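Local structure of cellobiose 2-epimerase (Ruminococcus albus, 3VW5) at residues 75-80 / 128-133; 134-139 / 190-195; 180-185 / 209-214; 215-220 / 268-273. The protein is a cellobiose 2-epimerase, reversibly converting cellobiose into 4-O-beta-D-glucopyranosyl-D-mannose without prior modification of the sugar. The protein carries 2 engineered substitutions. All blocks are in the same frame, centred on the assembly; numbering follows the deposited sequence.

Contact 1 of 4, residues 75-80 / 128-133; sequences HAYEFI and DKEALA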
loop_
_atom_site.group_PDB
_atom_site.type_symbol
_atom_site.label_atom_id
_atom_site.label_comp_id
_atom_site.label_asym_id
_atom_site.label_seq_id
_atom_site.Cartn_x
_atom_site.Cartn_y
_atom_site.Cartn_z
ATOM N N HIS A 75 13.202 -14.169 -5.883
ATOM C CA HIS A 75 12.273 -15.271 -6.163
ATOM C C HIS A 75 10.927 -14.747 -6.620
ATOM O O HIS A 75 10.350 -15.261 -7.576
ATOM C CB HIS A 75 12.081 -16.169 -4.928
ATOM C CG HIS A 75 11.203 -17.361 -5.173
ATOM N ND1 HIS A 75 11.599 -18.432 -5.944
ATOM C CD2 HIS A 75 9.946 -17.642 -4.755
ATOM C CE1 HIS A 75 10.624 -19.324 -5.990
ATOM N NE2 HIS A 75 9.613 -18.873 -5.273
ATOM N N ALA A 76 10.432 -13.731 -5.916
ATOM C CA ALA A 76 9.177 -13.073 -6.258
ATOM C C ALA A 76 9.279 -12.299 -7.580
ATOM O O ALA A 76 8.402 -12.397 -8.454
ATOM C CB ALA A 76 8.734 -12.146 -5.119
ATOM N N TYR A 77 10.350 -11.521 -7.718
ATOM C CA TYR A 77 10.638 -10.848 -8.981
ATOM C C TYR A 77 10.522 -11.782 -10.189
ATOM O O TYR A 77 9.863 -11.450 -11.188
ATOM C CB TYR A 77 12.023 -10.214 -8.942
ATOM C CG TYR A 77 12.543 -9.762 -10.281
ATOM C CD1 TYR A 77 12.062 -8.609 -10.877
ATOM C CD2 TYR A 77 13.555 -10.472 -10.939
ATOM C CE1 TYR A 77 12.558 -8.173 -12.107
ATOM C CE2 TYR A 77 14.049 -10.054 -12.163
ATOM C CZ TYR A 77 13.547 -8.899 -12.742
ATOM O OH TYR A 77 14.029 -8.462 -13.955
ATOM N N GLU A 78 11.159 -12.945 -10.111
ATOM C CA GLU A 78 11.133 -13.856 -11.246
ATOM C C GLU A 78 9.701 -14.245 -11.569
ATOM O O GLU A 78 9.300 -14.304 -12.732
ATOM C CB GLU A 78 11.994 -15.094 -10.987
ATOM C CG GLU A 78 13.491 -14.839 -11.144
ATOM C CD GLU A 78 13.947 -14.841 -12.602
ATOM O OE1 GLU A 78 14.596 -13.845 -13.011
ATOM O OE2 GLU A 78 13.674 -15.834 -13.338
ATOM N N PHE A 79 8.918 -14.489 -10.530
ATOM C CA PHE A 79 7.537 -14.877 -10.733
ATOM C C PHE A 79 6.781 -13.788 -11.505
ATOM O O PHE A 79 6.018 -14.096 -12.425
ATOM C CB PHE A 79 6.858 -15.191 -9.397
ATOM C CG PHE A 79 5.485 -15.755 -9.544
ATOM C CD1 PHE A 79 5.307 -17.085 -9.922
ATOM C CD2 PHE A 79 4.363 -14.959 -9.317
ATOM C CE1 PHE A 79 4.032 -17.616 -10.071
ATOM C CE2 PHE A 79 3.092 -15.476 -9.462
ATOM C CZ PHE A 79 2.922 -16.812 -9.840
ATOM N N ILE A 80 7.014 -12.525 -11.145
ATOM C CA ILE A 80 6.305 -11.411 -11.774
ATOM C C ILE A 80 6.720 -11.237 -13.237
ATOM O O ILE A 80 5.882 -11.268 -14.153
ATOM C CB ILE A 80 6.534 -10.091 -11.001
ATOM C CG1 ILE A 80 5.814 -10.130 -9.656
ATOM C CG2 ILE A 80 6.074 -8.884 -11.813
ATOM C CD1 ILE A 80 6.231 -9.021 -8.720
ATOM N N ASP A 128 19.545 -4.934 -10.518
ATOM C CA ASP A 128 19.322 -5.479 -11.849
ATOM C C ASP A 128 18.639 -4.438 -12.740
ATOM O O ASP A 128 17.514 -4.009 -12.471
ATOM C CB ASP A 128 18.437 -6.722 -11.719
ATOM C CG ASP A 128 18.221 -7.425 -13.031
ATOM O OD1 ASP A 128 17.797 -8.609 -13.015
ATOM O OD2 ASP A 128 18.491 -6.797 -14.081
ATOM N N LYS A 129 19.321 -4.034 -13.803
ATOM C CA LYS A 129 18.825 -2.972 -14.676
ATOM C C LYS A 129 17.626 -3.404 -15.525
ATOM O O LYS A 129 16.968 -2.577 -16.151
ATOM C CB LYS A 129 19.951 -2.447 -15.571
ATOM C CG LYS A 129 20.387 -1.021 -15.241
ATOM C CD LYS A 129 21.895 -0.854 -15.356
ATOM C CE LYS A 129 22.446 -1.523 -16.629
ATOM N NZ LYS A 129 23.931 -1.802 -16.532
ATOM N N GLU A 130 17.353 -4.695 -15.554
ATOM C CA GLU A 130 16.237 -5.213 -16.322
ATOM C C GLU A 130 14.942 -4.979 -15.540
ATOM O O GLU A 130 13.867 -4.806 -16.124
ATOM C CB GLU A 130 16.462 -6.697 -16.604
ATOM C CG GLU A 130 15.290 -7.433 -17.206
ATOM C CD GLU A 130 15.536 -8.941 -17.291
ATOM O OE1 GLU A 130 15.935 -9.567 -16.266
ATOM O OE2 GLU A 130 15.344 -9.511 -18.390
ATOM N N ALA A 131 15.062 -4.961 -14.212
ATOM C CA ALA A 131 13.953 -4.606 -13.339
ATOM C C ALA A 131 13.523 -3.144 -13.549
ATOM O O ALA A 131 12.326 -2.830 -13.540
ATOM C CB ALA A 131 14.319 -4.860 -11.871
ATOM N N LEU A 132 14.495 -2.254 -13.738
ATOM C CA LEU A 132 14.211 -0.843 -14.037
ATOM C C LEU A 132 13.558 -0.660 -15.418
ATOM O O LEU A 132 12.611 0.112 -15.581
ATOM C CB LEU A 132 15.492 -0.011 -13.949
ATOM C CG LEU A 132 15.296 1.472 -14.249
ATOM C CD1 LEU A 132 14.553 2.152 -13.118
ATOM C CD2 LEU A 132 16.621 2.153 -14.464
ATOM N N ALA A 133 14.076 -1.369 -16.410
ATOM C CA ALA A 133 13.433 -1.412 -17.709
ATOM C C ALA A 133 11.933 -1.838 -17.597
ATOM O O ALA A 133 11.042 -1.178 -18.129
ATOM C CB ALA A 133 14.206 -2.331 -18.653
#
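Y77 reaches across from helix 67-84 to the first turn of helix 129-145, its ring passing A131 and its hydroxyl ending among E130 and D128. CG lies anti to the backbone N (chi1 167°), which sends the ring straight out from its own helix. A131 CB comes obliquely against the ring, 3.8 Å from Y77 CE1; a methyl suits this place because the aromatic already spans most of the distance between the helices. The extended chain of E130 crosses Y77 at about a right angle and brings its carboxylate to the ring edge, near the ring plane. There Y77 OH makes a weak hydrogen bond of 3.2 Å to E130 OE1, whose stronger partner is K81 in a salt bridge. K81 also pairs with E78, and so probably offsets the like charges of the two glutamates. The D128 side chain also runs at about a right angle to Y77, with no bond to it, and acts as N-cap: D128 OD2 accepts E130 N at 2.8 Å, approached from above the carboxylate plane. Y77 also stacks on Y122 and touches L54, so it joins inner helices as well. The tyrosine thus joins two neighbouring outer helices of the (alpha/alpha)6 barrel.

Contact 2 of 4, residues 134-139 / 190-195; sequences LAYRLF and TELYKA. Engineered in segment 134-139: L138 (natural residue Pro).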
loop_
_atom_site.group_PDB
_atom_site.type_symbol
_atom_site.label_atom_id
_atom_site.label_comp_id
_atom_site.label_asym_id
_atom_site.label_seq_id
_atom_site.Cartn_x
_atom_site.Cartn_y
_atom_site.Cartn_z
ATOM N N LEU A 134 11.664 -2.933 -16.899
ATOM C CA LEU A 134 10.303 -3.380 -16.709
ATOM C C LEU A 134 9.468 -2.291 -16.036
ATOM O O LEU A 134 8.305 -2.063 -16.372
ATOM C CB LEU A 134 10.307 -4.634 -15.862
ATOM C CG LEU A 134 10.125 -5.947 -16.624
ATOM C CD1 LEU A 134 10.568 -5.792 -18.053
ATOM C CD2 LEU A 134 10.888 -7.071 -15.913
ATOM N N ALA A 135 10.070 -1.602 -15.083
ATOM C CA ALA A 135 9.376 -0.532 -14.404
ATOM C C ALA A 135 8.945 0.550 -15.396
ATOM O O ALA A 135 7.779 0.980 -15.397
ATOM C CB ALA A 135 10.235 0.036 -13.293
ATOM N N TYR A 136 9.873 0.981 -16.247
ATOM C CA TYR A 136 9.562 2.000 -17.244
ATOM C C TYR A 136 8.570 1.449 -18.250
ATOM O O TYR A 136 7.670 2.153 -18.694
ATOM C CB TYR A 136 10.830 2.468 -17.958
ATOM C CG TYR A 136 11.624 3.499 -17.199
ATOM C CD1 TYR A 136 11.149 4.792 -17.065
ATOM C CD2 TYR A 136 12.844 3.180 -16.611
ATOM C CE1 TYR A 136 11.868 5.740 -16.375
ATOM C CE2 TYR A 136 13.563 4.115 -15.915
ATOM C CZ TYR A 136 13.072 5.402 -15.805
ATOM O OH TYR A 136 13.776 6.370 -15.118
ATOM N N ARG A 137 8.729 0.176 -18.602
ATOM C CA ARG A 137 7.811 -0.449 -19.539
ATOM C C ARG A 137 6.363 -0.302 -19.051
ATOM O O ARG A 137 5.466 0.013 -19.830
ATOM C CB ARG A 137 8.143 -1.927 -19.763
ATOM C CG ARG A 137 7.255 -2.539 -20.828
ATOM C CD ARG A 137 7.352 -4.043 -20.903
ATOM N NE ARG A 137 7.660 -4.490 -22.261
ATOM C CZ ARG A 137 8.893 -4.755 -22.704
ATOM N NH1 ARG A 137 9.958 -4.638 -21.892
ATOM N NH2 ARG A 137 9.066 -5.146 -23.965
ATOM N N LEU A 138 6.157 -0.535 -17.754
ATOM C CA LEU A 138 4.825 -0.486 -17.163
ATOM C C LEU A 138 4.339 0.955 -16.939
ATOM O O LEU A 138 3.162 1.264 -17.117
ATOM C CB LEU A 138 4.791 -1.294 -15.863
ATOM C CG LEU A 138 5.052 -2.791 -16.002
ATOM C CD1 LEU A 138 5.081 -3.441 -14.641
ATOM C CD2 LEU A 138 4.010 -3.451 -16.883
ATOM N N PHE A 139 5.250 1.831 -16.547
ATOM C CA PHE A 139 4.970 3.262 -16.560
ATOM C C PHE A 139 4.434 3.711 -17.935
ATOM O O PHE A 139 3.433 4.414 -18.006
ATOM C CB PHE A 139 6.235 4.035 -16.187
ATOM C CG PHE A 139 6.179 5.499 -16.496
ATOM C CD1 PHE A 139 5.549 6.382 -15.630
ATOM C CD2 PHE A 139 6.806 6.010 -17.627
ATOM C CE1 PHE A 139 5.515 7.745 -15.900
ATOM C CE2 PHE A 139 6.776 7.386 -17.902
ATOM C CZ PHE A 139 6.133 8.247 -17.035
ATOM N N THR A 190 6.789 8.019 -7.229
ATOM C CA THR A 190 7.773 8.478 -6.260
ATOM C C THR A 190 8.976 7.542 -6.258
ATOM O O THR A 190 10.112 7.997 -6.252
ATOM C CB THR A 190 7.195 8.560 -4.835
ATOM O OG1 THR A 190 6.112 9.487 -4.819
ATOM C CG2 THR A 190 8.261 9.028 -3.850
ATOM N N GLU A 191 8.727 6.239 -6.280
ATOM C CA GLU A 191 9.802 5.261 -6.151
ATOM C C GLU A 191 10.604 5.155 -7.445
ATOM O O GLU A 191 11.808 4.977 -7.404
ATOM C CB GLU A 191 9.252 3.883 -5.717
ATOM C CG GLU A 191 10.297 2.831 -5.337
ATOM C CD GLU A 191 11.024 3.144 -4.024
ATOM O OE1 GLU A 191 11.883 2.326 -3.594
ATOM O OE2 GLU A 191 10.739 4.203 -3.411
ATOM N N LEU A 192 9.927 5.258 -8.585
ATOM C CA LEU A 192 10.582 5.237 -9.890
ATOM C C LEU A 192 11.477 6.453 -10.031
ATOM O O LEU A 192 12.519 6.385 -10.655
ATOM C CB LEU A 192 9.555 5.268 -11.023
ATOM C CG LEU A 192 9.786 4.334 -12.216
ATOM C CD1 LEU A 192 9.109 4.887 -13.474
ATOM C CD2 LEU A 192 11.262 4.067 -12.450
ATOM N N TYR A 193 11.061 7.576 -9.459
ATOM C CA TYR A 193 11.854 8.790 -9.581
ATOM C C TYR A 193 13.053 8.709 -8.642
ATOM O O TYR A 193 14.165 9.068 -9.006
ATOM C CB TYR A 193 11.007 10.033 -9.297
ATOM C CG TYR A 193 11.756 11.324 -9.460
ATOM C CD1 TYR A 193 11.869 11.937 -10.709
ATOM C CD2 TYR A 193 12.366 11.927 -8.377
ATOM C CE1 TYR A 193 12.560 13.112 -10.867
ATOM C CE2 TYR A 193 13.064 13.108 -8.517
ATOM C CZ TYR A 193 13.158 13.703 -9.768
ATOM O OH TYR A 193 13.861 14.887 -9.908
ATOM N N LYS A 194 12.813 8.222 -7.430
ATOM C CA LYS A 194 13.882 7.960 -6.477
ATOM C C LYS A 194 14.944 7.082 -7.129
ATOM O O LYS A 194 16.139 7.317 -6.979
ATOM C CB LYS A 194 13.311 7.274 -5.229
ATOM C CG LYS A 194 14.344 6.799 -4.218
ATOM C CD LYS A 194 13.923 7.185 -2.812
ATOM C CE LYS A 194 15.026 7.966 -2.089
ATOM N NZ LYS A 194 14.550 8.533 -0.781
ATOM N N ALA A 195 14.492 6.081 -7.876
ATOM C CA ALA A 195 15.396 5.111 -8.476
ATOM C C ALA A 195 16.296 5.672 -9.584
ATOM O O ALA A 195 17.441 5.224 -9.734
ATOM C CB ALA A 195 14.621 3.906 -8.997
HETATM O O HOH W 1 12.977 7.726 -13.003
#
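L192 packs its two methyls against A135, Y136 and F139 where outer helix 129-145 meets inner helix 179-196 of the (alpha/alpha)6 barrel. The short segments cross at -137° with their axes 11.3 Å apart, a separation that L192 and the side chains facing it fill together. Among the apolar contacts, L192 CD1 lies 4.0 Å from F139 CB, while L192 CD2 comes 4.2 Å from A135 CB. A135 and F139 stand one helical turn apart, and the small methyl of the alanine allows the leucine branch to approach the backbone between them. F139 extends the apolar layer further through an edge-to-face contact with Y189.

The aromatic contact is a CH-pi interaction: L192 CD2 sits over one face of the Y136 ring, 4.2 Å from its centroid and 17° off the normal. Y136 has CG beside its own backbone N (chi1 -82°), which swings the ring over the leucine and its hydroxyl out toward the far helix.

The polar contacts gather at that hydroxyl, which is hydrogen-bonded to D196. A phenylalanine in place of Y136 could keep the face over L192 but would probably leave D196 without this mate and break the water link between the helices. That water donates to Y136 OH at 2.6 Å and also to the backbone oxygen L192 O at 2.7 Å.

Contact 3 of 4, residues 180-185 / 209-214; sequences NAILHL and LGQMRD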
loop_
_atom_site.group_PDB
_atom_site.type_symbol
_atom_site.label_atom_id
_atom_site.label_comp_id
_atom_site.label_asym_id
_atom_site.label_seq_id
_atom_site.Cartn_x
_atom_site.Cartn_y
_atom_site.Cartn_z
ATOM N N ASN A 180 -7.903 6.015 -4.266
ATOM C CA ASN A 180 -7.023 4.886 -4.060
ATOM C C ASN A 180 -5.998 4.752 -5.168
ATOM O O ASN A 180 -4.805 4.620 -4.913
ATOM C CB ASN A 180 -7.853 3.618 -4.019
ATOM C CG ASN A 180 -7.408 2.668 -2.944
ATOM O OD1 ASN A 180 -6.336 2.073 -3.028
ATOM N ND2 ASN A 180 -8.243 2.504 -1.924
ATOM N N ALA A 181 -6.471 4.773 -6.406
ATOM C CA ALA A 181 -5.583 4.636 -7.551
ATOM C C ALA A 181 -4.608 5.808 -7.657
ATOM O O ALA A 181 -3.426 5.613 -7.937
ATOM C CB ALA A 181 -6.386 4.497 -8.831
ATOM N N ILE A 182 -5.096 7.025 -7.448
ATOM C CA ILE A 182 -4.220 8.186 -7.587
ATOM C C ILE A 182 -3.076 8.062 -6.580
ATOM O O ILE A 182 -1.898 8.175 -6.928
ATOM C CB ILE A 182 -4.993 9.526 -7.446
ATOM C CG1 ILE A 182 -6.046 9.661 -8.546
ATOM C CG2 ILE A 182 -4.053 10.717 -7.504
ATOM C CD1 ILE A 182 -6.917 10.896 -8.403
ATOM N N LEU A 183 -3.447 7.784 -5.338
ATOM C CA LEU A 183 -2.509 7.621 -4.241
ATOM C C LEU A 183 -1.429 6.565 -4.533
ATOM O O LEU A 183 -0.238 6.770 -4.251
ATOM C CB LEU A 183 -3.288 7.245 -2.979
ATOM C CG LEU A 183 -2.610 7.406 -1.616
ATOM C CD1 LEU A 183 -1.872 6.152 -1.209
ATOM C CD2 LEU A 183 -1.682 8.600 -1.632
ATOM N N HIS A 184 -1.838 5.435 -5.093
ATOM C CA HIS A 184 -0.863 4.401 -5.406
ATOM C C HIS A 184 -0.041 4.651 -6.683
ATOM O O HIS A 184 1.061 4.121 -6.828
ATOM C CB HIS A 184 -1.480 3.001 -5.304
ATOM C CG HIS A 184 -1.785 2.615 -3.890
ATOM N ND1 HIS A 184 -0.794 2.323 -2.974
ATOM C CD2 HIS A 184 -2.954 2.552 -3.210
ATOM C CE1 HIS A 184 -1.341 2.066 -1.803
ATOM N NE2 HIS A 184 -2.653 2.191 -1.921
ATOM N N LEU A 185 -0.548 5.491 -7.580
ATOM C CA LEU A 185 0.309 6.054 -8.631
ATOM C C LEU A 185 1.350 6.996 -8.011
ATOM O O LEU A 185 2.539 6.908 -8.323
ATOM C CB LEU A 185 -0.503 6.759 -9.718
ATOM C CG LEU A 185 -1.310 5.856 -10.660
ATOM C CD1 LEU A 185 -2.233 6.691 -11.528
ATOM C CD2 LEU A 185 -0.424 4.961 -11.534
ATOM N N LEU A 209 -0.138 14.602 -7.675
ATOM C CA LEU A 209 -0.159 15.422 -6.480
ATOM C C LEU A 209 -1.221 16.522 -6.602
ATOM O O LEU A 209 -2.031 16.699 -5.700
ATOM C CB LEU A 209 1.216 16.031 -6.224
ATOM C CG LEU A 209 2.195 15.306 -5.287
ATOM C CD1 LEU A 209 1.629 14.018 -4.753
ATOM C CD2 LEU A 209 3.511 15.047 -5.974
ATOM N N GLY A 210 -1.229 17.242 -7.727
ATOM C CA GLY A 210 -2.197 18.304 -7.954
ATOM C C GLY A 210 -3.638 17.840 -7.832
ATOM O O GLY A 210 -4.489 18.527 -7.263
ATOM N N GLN A 211 -3.917 16.655 -8.360
ATOM C CA GLN A 211 -5.258 16.096 -8.274
ATOM C C GLN A 211 -5.651 15.830 -6.818
ATOM O O GLN A 211 -6.799 16.081 -6.408
ATOM C CB GLN A 211 -5.365 14.815 -9.094
ATOM C CG GLN A 211 -5.328 15.038 -10.580
ATOM C CD GLN A 211 -6.044 13.944 -11.344
ATOM O OE1 GLN A 211 -5.812 12.750 -11.111
ATOM N NE2 GLN A 211 -6.928 14.345 -12.265
ATOM N N MET A 212 -4.697 15.318 -6.044
ATOM C CA MET A 212 -4.934 15.129 -4.627
ATOM C C MET A 212 -5.270 16.455 -3.960
ATOM O O MET A 212 -6.198 16.511 -3.158
ATOM C CB MET A 212 -3.747 14.441 -3.944
ATOM C CG MET A 212 -3.553 12.977 -4.384
ATOM S SD MET A 212 -4.777 11.791 -3.827
ATOM C CE MET A 212 -4.684 12.041 -2.091
ATOM N N ARG A 213 -4.534 17.520 -4.293
ATOM C CA ARG A 213 -4.757 18.824 -3.661
ATOM C C ARG A 213 -6.020 19.534 -4.189
ATOM O O ARG A 213 -6.811 20.073 -3.416
ATOM C CB ARG A 213 -3.515 19.728 -3.774
ATOM C CG ARG A 213 -3.840 21.183 -4.113
ATOM C CD ARG A 213 -2.680 22.181 -3.938
ATOM N NE ARG A 213 -1.527 22.017 -4.838
ATOM C CZ ARG A 213 -1.549 22.127 -6.170
ATOM N NH1 ARG A 213 -2.679 22.375 -6.822
ATOM N NH2 ARG A 213 -0.424 21.968 -6.861
ATOM N N ASP A 214 -6.228 19.492 -5.500
ATOM C CA ASP A 214 -7.301 20.268 -6.119
ATOM C C ASP A 214 -8.668 19.566 -6.188
ATOM O O ASP A 214 -9.713 20.228 -6.152
ATOM C CB ASP A 214 -6.867 20.741 -7.504
ATOM C CG ASP A 214 -5.676 21.686 -7.447
ATOM O OD1 ASP A 214 -5.486 22.329 -6.385
ATOM O OD2 ASP A 214 -4.940 21.789 -8.463
#
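Helices 179-196 and 199-216, consecutive in the chain, form an inner-outer helical hairpin of the (alpha/alpha)6 barrel and bring I182 and M212 together with a CA-CA separation of 7.6 Å, their short segments crossing at -139° with axes 10.0 Å apart. I182 carries the contact with both of its branches. CG2 stands anti to the backbone N and meets M212, approaching CG at 3.9 Å and SD about as closely. The other branch, ending in CD1, turns toward Q211. A beta-branched residue suits the place because it offers apolar surface to two neighbours at once.

M212 slides past the isoleucine in the opposite direction. Its chain bends at chi2 (-71°) and again at chi3, which folds the thioether against the partner helix and lays M212 SD 4.5 Å from L183 N; a flexible, unbranched side chain is well fitted to following such a surface. Q211 instead crosses I182 at about a right angle, its extended chain placing OE1 3.5 Å from I182 CD1. This is van der Waals contact between the aliphatic branch and the amide. An alanine at I182 would remove both branches and is likely to open a gap beside M212 and leave the Q211 amide less firmly positioned.

F232, from a loop, touches both I182 and Q211, while M212 reaches M251 and L183 reaches L250. The hairpin is thereby joined to inner helix 241-258.

Contact 4 of 4, residues 215-220 / 268-273; sequences IVYTPD and AEMDLK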
loop_
_atom_site.group_PDB
_atom_site.type_symbol
_atom_site.label_atom_id
_atom_site.label_comp_id
_atom_site.label_asym_id
_atom_site.label_seq_id
_atom_site.Cartn_x
_atom_site.Cartn_y
_atom_site.Cartn_z
ATOM N N ILE A 215 -8.673 18.238 -6.279
ATOM C CA ILE A 215 -9.934 17.513 -6.376
ATOM C C ILE A 215 -10.290 16.707 -5.129
ATOM O O ILE A 215 -11.393 16.821 -4.603
ATOM C CB ILE A 215 -9.956 16.562 -7.574
ATOM C CG1 ILE A 215 -9.559 17.300 -8.856
ATOM C CG2 ILE A 215 -11.326 15.958 -7.708
ATOM C CD1 ILE A 215 -9.686 16.466 -10.117
ATOM N N VAL A 216 -9.366 15.886 -4.657
ATOM C CA VAL A 216 -9.742 14.895 -3.668
ATOM C C VAL A 216 -9.780 15.447 -2.239
ATOM O O VAL A 216 -10.660 15.085 -1.459
ATOM C CB VAL A 216 -8.971 13.533 -3.863
ATOM C CG1 VAL A 216 -8.034 13.641 -5.013
ATOM C CG2 VAL A 216 -8.263 13.046 -2.594
ATOM N N TYR A 217 -8.847 16.342 -1.917
ATOM C CA TYR A 217 -8.822 17.010 -0.620
ATOM C C TYR A 217 -10.058 17.906 -0.432
ATOM O O TYR A 217 -10.451 18.639 -1.328
ATOM C CB TYR A 217 -7.528 17.817 -0.471
ATOM C CG TYR A 217 -7.448 18.646 0.792
ATOM C CD1 TYR A 217 -7.464 18.048 2.043
ATOM C CD2 TYR A 217 -7.360 20.030 0.735
ATOM C CE1 TYR A 217 -7.398 18.808 3.203
ATOM C CE2 TYR A 217 -7.295 20.793 1.885
ATOM C CZ TYR A 217 -7.311 20.171 3.115
ATOM O OH TYR A 217 -7.252 20.917 4.266
ATOM N N THR A 218 -10.682 17.823 0.735
ATOM C CA THR A 218 -11.825 18.669 1.049
ATOM C C THR A 218 -11.394 19.694 2.098
ATOM O O THR A 218 -11.277 19.376 3.284
ATOM C CB THR A 218 -13.005 17.830 1.551
ATOM O OG1 THR A 218 -13.170 16.695 0.690
ATOM C CG2 THR A 218 -14.275 18.636 1.550
ATOM N N PRO A 219 -11.130 20.932 1.656
ATOM C CA PRO A 219 -10.530 21.936 2.544
ATOM C C PRO A 219 -11.334 22.286 3.806
ATOM O O PRO A 219 -10.703 22.510 4.846
ATOM C CB PRO A 219 -10.348 23.155 1.636
ATOM C CG PRO A 219 -11.208 22.900 0.453
ATOM C CD PRO A 219 -11.264 21.424 0.275
ATOM N N ASP A 220 -12.666 22.324 3.749
ATOM C CA ASP A 220 -13.421 22.784 4.916
ATOM C C ASP A 220 -13.634 21.660 5.908
ATOM O O ASP A 220 -14.282 21.835 6.928
ATOM C CB ASP A 220 -14.769 23.372 4.515
ATOM C CG ASP A 220 -15.678 22.336 3.907
ATOM O OD1 ASP A 220 -15.184 21.608 3.006
ATOM O OD2 ASP A 220 -16.865 22.226 4.331
ATOM N N ALA A 268 3.132 19.829 3.149
ATOM C CA ALA A 268 3.336 19.624 4.577
ATOM C C ALA A 268 2.254 20.300 5.414
ATOM O O ALA A 268 1.884 19.808 6.492
ATOM C CB ALA A 268 4.714 20.096 5.000
ATOM N N GLU A 269 1.731 21.419 4.929
ATOM C CA GLU A 269 0.674 22.101 5.674
ATOM C C GLU A 269 -0.669 21.421 5.480
ATOM O O GLU A 269 -1.432 21.283 6.430
ATOM C CB GLU A 269 0.602 23.589 5.327
ATOM C CG GLU A 269 1.863 24.330 5.746
ATOM C CD GLU A 269 1.646 25.818 5.977
ATOM O OE1 GLU A 269 0.477 26.275 5.858
ATOM O OE2 GLU A 269 2.648 26.525 6.280
ATOM N N MET A 270 -0.947 20.984 4.255
ATOM C CA MET A 270 -2.174 20.248 3.976
ATOM C C MET A 270 -2.178 18.918 4.733
ATOM O O MET A 270 -3.138 18.585 5.429
ATOM C CB MET A 270 -2.331 20.001 2.475
ATOM C CG MET A 270 -3.691 19.434 2.081
ATOM S SD MET A 270 -3.789 18.957 0.342
ATOM C CE MET A 270 -2.664 17.566 0.294
ATOM N N ASP A 271 -1.085 18.174 4.608
ATOM C CA ASP A 271 -0.960 16.875 5.259
ATOM C C ASP A 271 -1.115 16.934 6.786
ATOM O O ASP A 271 -1.794 16.076 7.389
ATOM C CB ASP A 271 0.364 16.227 4.860
ATOM C CG ASP A 271 0.401 15.871 3.392
ATOM O OD1 ASP A 271 -0.690 15.628 2.829
ATOM O OD2 ASP A 271 1.504 15.839 2.801
ATOM N N LEU A 272 -0.490 17.941 7.400
ATOM C CA LEU A 272 -0.669 18.189 8.825
ATOM C C LEU A 272 -2.150 18.403 9.157
ATOM O O LEU A 272 -2.656 17.882 10.157
ATOM C CB LEU A 272 0.160 19.389 9.283
ATOM C CG LEU A 272 1.539 19.071 9.872
ATOM C CD1 LEU A 272 2.281 20.338 10.228
ATOM C CD2 LEU A 272 1.424 18.179 11.090
ATOM N N LYS A 273 -2.854 19.166 8.322
ATOM C CA LYS A 273 -4.251 19.443 8.607
ATOM C C LYS A 273 -5.041 18.150 8.612
ATOM O O LYS A 273 -5.924 17.961 9.443
ATOM C CB LYS A 273 -4.847 20.423 7.595
ATOM C CG LYS A 273 -4.577 21.876 7.916
ATOM C CD LYS A 273 -5.113 22.772 6.835
ATOM C CE LYS A 273 -4.379 24.101 6.830
ATOM N NZ LYS A 273 -4.659 24.855 5.568
#
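The hydroxyl of Y217, hydrogen-bonded to N222 ND2, rests against the aliphatic chain of K273, with Y217 OH 3.8 Å from K273 CD. K273 crosses the tyrosine at about a right angle; the methylenes of a lysine can pack beside the phenol oxygen, and the residue as a whole is exposed. M270 takes the ring itself. With CG anti to the backbone N (chi1 -171°), its chain runs out from helix 261-281 and slides past the tyrosine in the opposite direction. M270 CG sits almost exactly over the ring centre, 3.7 Å from the Y217 centroid and 5° off the normal, a CH-pi contact. M270 SD lies over the same face, displaced toward the root of the ring, 3.7 Å from Y217 CG. This is a Met-aromatic contact. P219 N lies over the opposite face, toward the rim, so M270 and the T218-P219 peptide flank the ring. Y217 is the first residue to leave helical geometry after helix 199-216, and the contact joins that change of course to outer helix 261-281. With no hydrogen bond across the two segments, the fit depends on the shape of M270 against the ring face, while N222 probably fixes the direction of the hydroxyl.

How the contacts relate
From the N terminus, contact 1 closes the first loop, bringing helix 67-84 to the start of helix 129-145. Contact 2 begins immediately after it on the same helix and reaches helix 179-196; the two meet through L132 CD1 and L192 CD2, 3.9 Å apart. Contact 3 crosses contact 2, since 180-185 falls inside the loop that contact 2 closes and 209-214 beyond it; it closes the short turn between consecutive helices 179-196 and 199-216. Contact 4 follows in series, joining the end of helix 199-216 to helix 261-281, and a probable hydrogen bond between M212 O and Y217 N ties it to contact 3. None nests within another. Contacts 1 and 4 lie on opposite sides of the chain's centre.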